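Flavin reductase domain protein (PDB 2QCK) probably binds FMN and acts as a flavin-dependent oxidoreductase of the flavin reductase type. Local coordinates at residues A[62-67]-A[125-130]. Sequence-based numbering, arbitrary orientation.
Sequences SSWPAI and RLSFEN. With PO4 (phosphate ion), chain B.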
loop_
_atom_site.group_PDB
_atom_site.type_symbol
_atom_site.label_atom_id
_atom_site.label_comp_id
_atom_site.label_asym_id
_atom_site.label_seq_id
_atom_site.Cartn_x
_atom_site.Cartn_y
_atom_site.Cartn_z
ATOM N N SER A 62 -4.148 -17.197 9.407
ATOM C CA SER A 62 -3.812 -17.885 10.665
ATOM C C SER A 62 -3.477 -16.864 11.760
ATOM O O SER A 62 -3.459 -17.174 12.936
ATOM C CB SER A 62 -2.620 -18.837 10.424
ATOM O OG SER A 62 -1.497 -18.113 9.963
ATOM N N SER A 63 -3.211 -15.634 11.378
ATOM C CA SER A 63 -2.889 -14.611 12.347
ATOM C C SER A 63 -4.071 -13.694 12.679
ATOM O O SER A 63 -3.894 -12.728 13.434
ATOM C CB SER A 63 -1.757 -13.743 11.801
ATOM O OG SER A 63 -0.613 -14.531 11.542
ATOM N N TRP A 64 -5.256 -13.932 12.126
ATOM C CA TRP A 64 -6.379 -12.992 12.376
ATOM C C TRP A 64 -6.799 -12.953 13.874
ATOM O O TRP A 64 -6.963 -11.868 14.451
ATOM C CB TRP A 64 -7.577 -13.278 11.449
ATOM C CG TRP A 64 -8.782 -12.525 11.880
ATOM C CD1 TRP A 64 -9.894 -13.026 12.503
ATOM C CD2 TRP A 64 -8.942 -11.105 11.851
ATOM N NE1 TRP A 64 -10.770 -12.002 12.807
ATOM C CE2 TRP A 64 -10.211 -10.810 12.421
ATOM C CE3 TRP A 64 -8.167 -10.058 11.351
ATOM C CZ2 TRP A 64 -10.694 -9.532 12.522
ATOM C CZ3 TRP A 64 -8.655 -8.775 11.478
ATOM C CH2 TRP A 64 -9.907 -8.526 12.055
ATOM N N PRO A 65 -6.952 -14.114 14.511
ATOM C CA PRO A 65 -7.319 -14.088 15.889
ATOM C C PRO A 65 -6.313 -13.345 16.744
ATOM O O PRO A 65 -6.725 -12.685 17.680
ATOM C CB PRO A 65 -7.398 -15.572 16.260
ATOM C CG PRO A 65 -7.761 -16.224 14.987
ATOM C CD PRO A 65 -6.886 -15.496 14.014
ATOM N N ALA A 66 -5.019 -13.445 16.431
ATOM C CA ALA A 66 -3.973 -12.712 17.185
ATOM C C ALA A 66 -4.210 -11.219 17.032
ATOM O O ALA A 66 -4.225 -10.466 18.018
ATOM C CB ALA A 66 -2.565 -13.063 16.694
ATOM N N ILE A 67 -4.482 -10.812 15.800
ATOM C CA ILE A 67 -4.734 -9.396 15.494
ATOM C C ILE A 67 -6.056 -8.857 16.079
ATOM O O ILE A 67 -6.128 -7.703 16.562
ATOM C CB ILE A 67 -4.656 -9.177 13.946
ATOM C CG1 ILE A 67 -3.231 -9.465 13.429
ATOM C CG2 ILE A 67 -5.009 -7.746 13.567
ATOM C CD1 ILE A 67 -2.181 -8.405 13.756
ATOM N N ARG A 125 -9.983 -2.282 14.059
ATOM C CA ARG A 125 -10.060 -2.983 12.782
ATOM C C ARG A 125 -11.420 -2.727 12.175
ATOM O O ARG A 125 -12.437 -2.792 12.894
ATOM C CB ARG A 125 -9.912 -4.501 12.988
ATOM C CG ARG A 125 -8.780 -4.889 13.917
ATOM C CD ARG A 125 -9.295 -5.449 15.215
ATOM N NE ARG A 125 -8.210 -5.659 16.166
ATOM C CZ ARG A 125 -7.978 -4.925 17.262
ATOM N NH1 ARG A 125 -8.732 -3.894 17.608
ATOM N NH2 ARG A 125 -6.945 -5.232 18.017
ATOM N N LEU A 126 -11.480 -2.472 10.863
ATOM C CA LEU A 126 -12.732 -2.280 10.154
ATOM C C LEU A 126 -13.007 -3.545 9.380
ATOM O O LEU A 126 -12.378 -3.784 8.327
ATOM C CB LEU A 126 -12.559 -1.138 9.201
ATOM C CG LEU A 126 -13.738 -0.480 8.487
ATOM C CD1 LEU A 126 -14.819 -0.009 9.438
ATOM C CD2 LEU A 126 -13.140 0.677 7.644
ATOM N N SER A 127 -13.909 -4.374 9.897
ATOM C CA SER A 127 -14.036 -5.727 9.400
ATOM C C SER A 127 -15.190 -5.880 8.469
ATOM O O SER A 127 -16.331 -5.541 8.795
ATOM C CB SER A 127 -14.130 -6.737 10.539
ATOM O OG SER A 127 -12.940 -6.689 11.282
ATOM N N PHE A 128 -14.880 -6.412 7.296
ATOM C CA PHE A 128 -15.890 -6.805 6.351
ATOM C C PHE A 128 -16.108 -8.317 6.500
ATOM O O PHE A 128 -15.781 -8.925 7.549
ATOM C CB PHE A 128 -15.495 -6.327 4.934
ATOM C CG PHE A 128 -15.390 -4.818 4.823
ATOM C CD1 PHE A 128 -14.242 -4.157 5.225
ATOM C CD2 PHE A 128 -16.478 -4.063 4.409
ATOM C CE1 PHE A 128 -14.164 -2.772 5.190
ATOM C CE2 PHE A 128 -16.407 -2.671 4.361
ATOM C CZ PHE A 128 -15.245 -2.031 4.773
ATOM N N GLU A 129 -16.655 -8.947 5.476
ATOM C CA GLU A 129 -16.984 -10.370 5.586
ATOM C C GLU A 129 -15.736 -11.217 5.739
ATOM O O GLU A 129 -15.676 -12.097 6.566
ATOM C CB GLU A 129 -17.720 -10.844 4.347
ATOM C CG GLU A 129 -18.928 -9.993 3.947
ATOM C CD GLU A 129 -18.565 -8.798 3.080
ATOM O OE1 GLU A 129 -17.412 -8.384 3.147
ATOM O OE2 GLU A 129 -19.430 -8.296 2.341
ATOM N N ASN A 130 -14.737 -10.993 4.901
ATOM C CA ASN A 130 -13.580 -11.859 4.935
ATOM C C ASN A 130 -12.283 -11.141 5.089
ATOM O O ASN A 130 -11.223 -11.782 5.107
ATOM C CB ASN A 130 -13.530 -12.644 3.652
ATOM C CG ASN A 130 -14.747 -13.523 3.467
ATOM O OD1 ASN A 130 -14.950 -14.453 4.239
ATOM N ND2 ASN A 130 -15.553 -13.244 2.436
HETATM P P PO4 B . -13.403 -11.636 15.417
HETATM O O1 PO4 B . -13.161 -10.684 16.564
HETATM O O2 PO4 B . -13.833 -10.872 14.177
HETATM O O3 PO4 B . -12.091 -12.346 15.229
HETATM O O4 PO4 B . -14.462 -12.674 15.736
#
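The guanidinium of Arg125 grips the backbone carbonyl of Ile67 side-on, with NE 2.9 Å and NH2 3.0 Å from Ile67 O. The oxygen lies almost in the guanidinium plane; NH2 approaches nearly along the carbonyl axis, whereas NE comes in tilted from the carbonyl plane. Two bonds to one oxygen limit rotation of the guanidinium, and the bend of the Arg125 chain at chi2 (111°) turns it toward the helix. Nearer the strand, Arg125 CB meets the edge of the Trp64 indole, 4.1 Å from CH2. Ser127 OG lies 3.6 Å from Trp64 CH2, oblique to the ring. Trp64 swings its indole toward the strand because CG stands anti to the backbone N (chi1 169°); Trp64 NE1 also makes a weak hydrogen bond, 2.8 Å, to O3 of a phosphate ion, likely picked up from the crystallisation solution. A leucine at Arg125 has no N-H to offer, so Ile67 O would probably lose both bonds, leaving mainly the Trp64 packing. The contact ties helix 64-69 to the end of strand 116-127 in the flavin reductase-like domain. Trp64 and Ser127 both pack on Ala132 of strand 131-143, while Ile67 rests against Phe38 and Met57 of strands 34-40 and 51-58.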